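Long-range contact in GTPase activator-like protein (Chaetomium thermophilum, PDB 5HIU), which is the fungal TSC2 protein, here its helical N-terminal part, and as a whole probably acts as a GTPase activator: residues Leu55-Ile69 / Ala80-Pro92. Sequence-based numbering, arbitrary orientation.
Sequences LNPVHAIWHAAKDMI and ASWELLIECVKYP
Leu-85 and Trp-62 meet at the middle of a nearly antiparallel pair, helix 59-65 and the 80-89 part of helix 75-89; the axes of these segments come within 10.0 Å at an angle of 156°. The contact is mostly apolar. Leu-85 CD2 lies over one face of the Trp-62 indole, 3.5 Å from the centroid of its six-membered ring, a CH-pi contact. Trp-62 has CG anti to the backbone N (chi1 -179°), which carries the indole across to helix 75-89. Cys-88 CB sits at the edge of this ring, and Val-89 CG1 approaches Trp-62 CZ3 at 3.5 Å. A second CH-pi contact lies where the 3-10 segment 67-69 meets the start of segment 80-92: Ile-69 CD1 stands over the five-membered ring of Trp-82, 3.4 Å from its centroid. Trp-82 NE1 hydrogen-bonds to Asp-114 OD2, outside the two segments.

Smaller apolar contacts run alongside. Ala-65 CB packs on Leu-84 CD2 at 3.6 Å. Ile-61 CG2 touches Leu-84 CD1 at 3.8 Å, the two side chains crossing at about a right angle. Toward the start of segment 55-69, Val-58 CG2 meets Cys-88 CB, while Val-58 CG1 lies 3.9 Å from Tyr-91 CB.

One polar bond crosses the pair. Ser-81 OG donates to Ala-65 O at 3.0 Å, from well above the carbonyl plane. Met-68 N reaches the same oxygen from the opposite face, so two donors grip it.

Helices 22-33 and 96-107 also pack against segment 55-69. The chemistry implies a largely hydrophobic helix-to-helix interface within the all-helical N-terminal part of TSC2, with a single side-chain hydrogen bond, at the carbonyl of Ala-65, just ahead of the 3-10 segment 67-69.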
loop_
_atom_site.group_PDB
_atom_site.type_symbol
_atom_site.label_atom_id
_atom_site.label_comp_id
_atom_site.label_asym_id
_atom_site.label_seq_id
_atom_site.Cartn_x
_atom_site.Cartn_y
_atom_site.Cartn_z
ATOM N N LEU A 55 -10.927 -12.351 -35.779
ATOM C CA LEU A 55 -9.924 -13.253 -36.372
ATOM C C LEU A 55 -9.157 -12.617 -37.532
ATOM O O LEU A 55 -8.104 -13.121 -37.928
ATOM C CB LEU A 55 -10.572 -14.539 -36.898
ATOM C CG LEU A 55 -11.435 -15.406 -35.978
ATOM C CD1 LEU A 55 -11.896 -16.632 -36.761
ATOM C CD2 LEU A 55 -10.710 -15.791 -34.688
ATOM N N ASN A 56 -9.689 -11.536 -38.094
ATOM C CA ASN A 56 -9.039 -10.879 -39.219
ATOM C C ASN A 56 -7.857 -9.989 -38.807
ATOM O O ASN A 56 -7.828 -9.458 -37.682
ATOM C CB ASN A 56 -10.078 -10.125 -40.045
ATOM C CG ASN A 56 -11.013 -11.073 -40.773
ATOM O OD1 ASN A 56 -11.395 -12.119 -40.231
ATOM N ND2 ASN A 56 -11.373 -10.731 -42.006
ATOM N N PRO A 57 -6.876 -9.834 -39.719
ATOM C CA PRO A 57 -5.607 -9.178 -39.427
ATOM C C PRO A 57 -5.732 -7.672 -39.255
ATOM O O PRO A 57 -6.135 -6.952 -40.170
ATOM C CB PRO A 57 -4.759 -9.491 -40.652
ATOM C CG PRO A 57 -5.744 -9.611 -41.751
ATOM C CD PRO A 57 -6.980 -10.199 -41.141
ATOM N N VAL A 58 -5.349 -7.202 -38.082
ATOM C CA VAL A 58 -5.457 -5.792 -37.769
ATOM C C VAL A 58 -4.183 -5.029 -38.133
ATOM O O VAL A 58 -4.149 -3.813 -38.043
ATOM C CB VAL A 58 -5.818 -5.591 -36.276
ATOM C CG1 VAL A 58 -6.988 -6.502 -35.890
ATOM C CG2 VAL A 58 -4.613 -5.811 -35.361
ATOM N N HIS A 59 -3.143 -5.733 -38.565
ATOM C CA HIS A 59 -1.830 -5.114 -38.698
ATOM C C HIS A 59 -1.762 -3.897 -39.625
ATOM O O HIS A 59 -1.171 -2.881 -39.264
ATOM C CB HIS A 59 -0.803 -6.135 -39.163
ATOM C CG HIS A 59 0.609 -5.677 -38.997
ATOM N ND1 HIS A 59 1.057 -5.060 -37.849
ATOM C CD2 HIS A 59 1.679 -5.762 -39.822
ATOM C CE1 HIS A 59 2.344 -4.789 -37.970
ATOM N NE2 HIS A 59 2.746 -5.208 -39.157
ATOM N N ALA A 60 -2.331 -4.007 -40.822
ATOM C CA ALA A 60 -2.276 -2.904 -41.789
ATOM C C ALA A 60 -3.251 -1.787 -41.391
ATOM O O ALA A 60 -3.000 -0.601 -41.622
ATOM C CB ALA A 60 -2.575 -3.416 -43.182
ATOM N N ILE A 61 -4.353 -2.191 -40.770
ATOM C CA ILE A 61 -5.274 -1.259 -40.143
ATOM C C ILE A 61 -4.540 -0.444 -39.065
ATOM O O ILE A 61 -4.746 0.757 -38.935
ATOM C CB ILE A 61 -6.494 -2.003 -39.552
ATOM C CG1 ILE A 61 -7.346 -2.631 -40.662
ATOM C CG2 ILE A 61 -7.360 -1.062 -38.735
ATOM C CD1 ILE A 61 -8.308 -3.703 -40.190
ATOM N N TRP A 62 -3.685 -1.096 -38.282
ATOM C CA TRP A 62 -2.961 -0.396 -37.242
ATOM C C TRP A 62 -2.149 0.710 -37.874
ATOM O O TRP A 62 -2.217 1.857 -37.447
ATOM C CB TRP A 62 -2.040 -1.340 -36.474
ATOM C CG TRP A 62 -1.304 -0.648 -35.377
ATOM C CD1 TRP A 62 -0.099 -0.005 -35.468
ATOM C CD2 TRP A 62 -1.730 -0.510 -34.016
ATOM N NE1 TRP A 62 0.253 0.520 -34.243
ATOM C CE2 TRP A 62 -0.739 0.235 -33.338
ATOM C CE3 TRP A 62 -2.851 -0.949 -33.302
ATOM C CZ2 TRP A 62 -0.834 0.545 -31.983
ATOM C CZ3 TRP A 62 -2.947 -0.632 -31.948
ATOM C CH2 TRP A 62 -1.932 0.098 -31.304
ATOM N N HIS A 63 -1.399 0.362 -38.914
ATOM C CA HIS A 63 -0.472 1.303 -39.512
ATOM C C HIS A 63 -1.206 2.426 -40.198
ATOM O O HIS A 63 -0.804 3.598 -40.133
ATOM C CB HIS A 63 0.402 0.612 -40.534
ATOM C CG HIS A 63 1.179 -0.529 -39.990
ATOM N ND1 HIS A 63 1.564 -0.610 -38.669
ATOM C CD2 HIS A 63 1.667 -1.632 -40.596
ATOM C CE1 HIS A 63 2.240 -1.729 -38.481
ATOM N NE2 HIS A 63 2.321 -2.363 -39.637
ATOM N N ALA A 64 -2.290 2.070 -40.872
ATOM C CA ALA A 64 -3.113 3.080 -41.500
ATOM C C ALA A 64 -3.450 4.212 -40.512
ATOM O O ALA A 64 -3.385 5.378 -40.875
ATOM C CB ALA A 64 -4.380 2.446 -42.053
ATOM N N ALA A 65 -3.766 3.854 -39.262
ATOM C CA ALA A 65 -4.414 4.757 -38.301
ATOM C C ALA A 65 -3.516 5.383 -37.260
ATOM O O ALA A 65 -3.869 6.425 -36.733
ATOM C CB ALA A 65 -5.527 4.011 -37.583
ATOM N N LYS A 66 -2.393 4.742 -36.926
ATOM C CA LYS A 66 -1.593 5.150 -35.764
ATOM C C LYS A 66 -1.192 6.623 -35.708
ATOM O O LYS A 66 -1.064 7.189 -34.619
ATOM C CB LYS A 66 -0.362 4.270 -35.594
ATOM C CG LYS A 66 0.616 4.271 -36.756
ATOM C CD LYS A 66 1.521 3.051 -36.651
ATOM C CE LYS A 66 2.403 2.863 -37.862
ATOM N NZ LYS A 66 3.821 3.156 -37.535
ATOM N N ASP A 67 -1.014 7.248 -36.867
ATOM C CA ASP A 67 -0.686 8.684 -36.930
ATOM C C ASP A 67 -1.801 9.585 -36.414
ATOM O O ASP A 67 -1.520 10.668 -35.908
ATOM C CB ASP A 67 -0.324 9.095 -38.354
ATOM C CG ASP A 67 -1.495 9.003 -39.292
ATOM O OD1 ASP A 67 -2.271 9.973 -39.388
ATOM O OD2 ASP A 67 -1.658 7.950 -39.930
ATOM N N MET A 68 -3.053 9.137 -36.521
ATOM C CA MET A 68 -4.214 9.929 -36.083
ATOM C C MET A 68 -4.275 10.156 -34.554
ATOM O O MET A 68 -4.997 11.035 -34.090
ATOM C CB MET A 68 -5.516 9.270 -36.542
ATOM C CG MET A 68 -5.644 9.127 -38.044
ATOM S SD MET A 68 -7.086 8.188 -38.585
ATOM C CE MET A 68 -8.379 9.391 -38.254
ATOM N N ILE A 69 -3.517 9.357 -33.803
ATOM C CA ILE A 69 -3.380 9.460 -32.352
ATOM C C ILE A 69 -2.464 10.598 -31.953
ATOM O O ILE A 69 -2.430 10.984 -30.812
ATOM C CB ILE A 69 -2.765 8.153 -31.823
ATOM C CG1 ILE A 69 -3.715 7.000 -32.078
ATOM C CG2 ILE A 69 -2.430 8.199 -30.349
ATOM C CD1 ILE A 69 -5.116 7.227 -31.602
ATOM N N ALA A 80 -11.369 8.760 -32.316
ATOM C CA ALA A 80 -11.879 7.692 -33.185
ATOM C C ALA A 80 -10.774 6.690 -33.558
ATOM O O ALA A 80 -11.050 5.525 -33.832
ATOM C CB ALA A 80 -12.525 8.275 -34.440
ATOM N N SER A 81 -9.531 7.161 -33.570
ATOM C CA SER A 81 -8.376 6.308 -33.828
ATOM C C SER A 81 -8.034 5.433 -32.623
ATOM O O SER A 81 -7.760 4.248 -32.771
ATOM C CB SER A 81 -7.178 7.181 -34.232
ATOM O OG SER A 81 -6.051 6.406 -34.606
ATOM N N TRP A 82 -8.036 6.020 -31.431
ATOM C CA TRP A 82 -7.775 5.264 -30.205
ATOM C C TRP A 82 -8.726 4.111 -30.060
ATOM O O TRP A 82 -8.356 3.025 -29.650
ATOM C CB TRP A 82 -7.957 6.133 -28.978
ATOM C CG TRP A 82 -6.810 6.921 -28.606
ATOM C CD1 TRP A 82 -6.742 8.269 -28.561
ATOM C CD2 TRP A 82 -5.560 6.438 -28.174
ATOM N NE1 TRP A 82 -5.512 8.670 -28.132
ATOM C CE2 TRP A 82 -4.757 7.557 -27.890
ATOM C CE3 TRP A 82 -5.018 5.166 -28.015
ATOM C CZ2 TRP A 82 -3.445 7.444 -27.447
ATOM C CZ3 TRP A 82 -3.711 5.054 -27.578
ATOM C CH2 TRP A 82 -2.941 6.189 -27.301
ATOM N N GLU A 83 -9.972 4.368 -30.383
ATOM C CA GLU A 83 -10.994 3.351 -30.269
ATOM C C GLU A 83 -10.794 2.229 -31.257
ATOM O O GLU A 83 -11.145 1.077 -30.983
ATOM C CB GLU A 83 -12.351 3.983 -30.443
ATOM C CG GLU A 83 -12.596 4.989 -29.346
ATOM C CD GLU A 83 -13.932 5.639 -29.447
ATOM O OE1 GLU A 83 -14.294 6.097 -30.564
ATOM O OE2 GLU A 83 -14.580 5.693 -28.377
ATOM N N LEU A 84 -10.217 2.569 -32.401
ATOM C CA LEU A 84 -9.950 1.594 -33.421
ATOM C C LEU A 84 -8.735 0.785 -33.005
ATOM O O LEU A 84 -8.694 -0.425 -33.236
ATOM C CB LEU A 84 -9.723 2.286 -34.759
ATOM C CG LEU A 84 -9.062 1.473 -35.871
ATOM C CD1 LEU A 84 -10.011 0.399 -36.378
ATOM C CD2 LEU A 84 -8.640 2.406 -36.993
ATOM N N LEU A 85 -7.748 1.461 -32.407
ATOM C CA LEU A 85 -6.505 0.804 -31.984
ATOM C C LEU A 85 -6.776 -0.147 -30.812
ATOM O O LEU A 85 -6.228 -1.246 -30.733
ATOM C CB LEU A 85 -5.438 1.841 -31.612
ATOM C CG LEU A 85 -4.866 2.730 -32.728
ATOM C CD1 LEU A 85 -3.791 3.657 -32.170
ATOM C CD2 LEU A 85 -4.281 1.936 -33.893
ATOM N N ILE A 86 -7.644 0.289 -29.924
ATOM C CA ILE A 86 -8.056 -0.493 -28.777
ATOM C C ILE A 86 -8.678 -1.804 -29.222
ATOM O O ILE A 86 -8.376 -2.867 -28.664
ATOM C CB ILE A 86 -9.039 0.327 -27.920
ATOM C CG1 ILE A 86 -8.244 1.261 -27.030
ATOM C CG2 ILE A 86 -9.922 -0.561 -27.067
ATOM C CD1 ILE A 86 -9.023 2.448 -26.571
ATOM N N GLU A 87 -9.537 -1.740 -30.231
ATOM C CA GLU A 87 -10.127 -2.964 -30.759
ATOM C C GLU A 87 -9.076 -3.816 -31.433
ATOM O O GLU A 87 -9.150 -5.030 -31.346
ATOM C CB GLU A 87 -11.293 -2.681 -31.716
ATOM C CG GLU A 87 -12.545 -2.168 -31.025
ATOM C CD GLU A 87 -12.977 -3.050 -29.865
ATOM O OE1 GLU A 87 -13.481 -4.159 -30.129
ATOM O OE2 GLU A 87 -12.810 -2.641 -28.688
ATOM N N CYS A 88 -8.096 -3.190 -32.084
ATOM C CA CYS A 88 -7.044 -3.931 -32.777
ATOM C C CYS A 88 -6.135 -4.729 -31.832
ATOM O O CYS A 88 -5.826 -5.882 -32.098
ATOM C CB CYS A 88 -6.211 -3.000 -33.662
ATOM S SG CYS A 88 -7.129 -2.365 -35.087
ATOM N N VAL A 89 -5.704 -4.132 -30.731
ATOM C CA VAL A 89 -4.780 -4.833 -29.848
ATOM C C VAL A 89 -5.381 -6.114 -29.289
ATOM O O VAL A 89 -4.646 -7.010 -28.943
ATOM C CB VAL A 89 -4.259 -3.958 -28.700
ATOM C CG1 VAL A 89 -3.384 -2.849 -29.247
ATOM C CG2 VAL A 89 -5.395 -3.382 -27.864
ATOM N N LYS A 90 -6.708 -6.200 -29.215
ATOM C CA LYS A 90 -7.404 -7.397 -28.724
ATOM C C LYS A 90 -7.118 -8.630 -29.579
ATOM O O LYS A 90 -7.070 -9.738 -29.063
ATOM C CB LYS A 90 -8.914 -7.142 -28.619
ATOM C CG LYS A 90 -9.277 -6.191 -27.488
ATOM C CD LYS A 90 -10.649 -5.555 -27.646
ATOM C CE LYS A 90 -10.902 -4.590 -26.488
ATOM N NZ LYS A 90 -12.248 -3.944 -26.433
ATOM N N TYR A 91 -6.897 -8.427 -30.868
ATOM C CA TYR A 91 -6.519 -9.496 -31.798
ATOM C C TYR A 91 -5.576 -10.496 -31.135
ATOM O O TYR A 91 -4.518 -10.106 -30.637
ATOM C CB TYR A 91 -5.836 -8.875 -33.008
ATOM C CG TYR A 91 -5.428 -9.811 -34.116
ATOM C CD1 TYR A 91 -6.368 -10.336 -34.991
ATOM C CD2 TYR A 91 -4.087 -10.122 -34.333
ATOM C CE1 TYR A 91 -5.995 -11.171 -36.030
ATOM C CE2 TYR A 91 -3.703 -10.953 -35.369
ATOM C CZ TYR A 91 -4.664 -11.470 -36.217
ATOM O OH TYR A 91 -4.287 -12.292 -37.249
ATOM N N PRO A 92 -5.950 -11.789 -31.137
ATOM C CA PRO A 92 -5.212 -12.757 -30.341
ATOM C C PRO A 92 -3.848 -13.092 -30.918
ATOM O O PRO A 92 -2.841 -12.946 -30.221
ATOM C CB PRO A 92 -6.120 -13.993 -30.339
ATOM C CG PRO A 92 -7.005 -13.846 -31.521
ATOM C CD PRO A 92 -6.952 -12.430 -32.006
#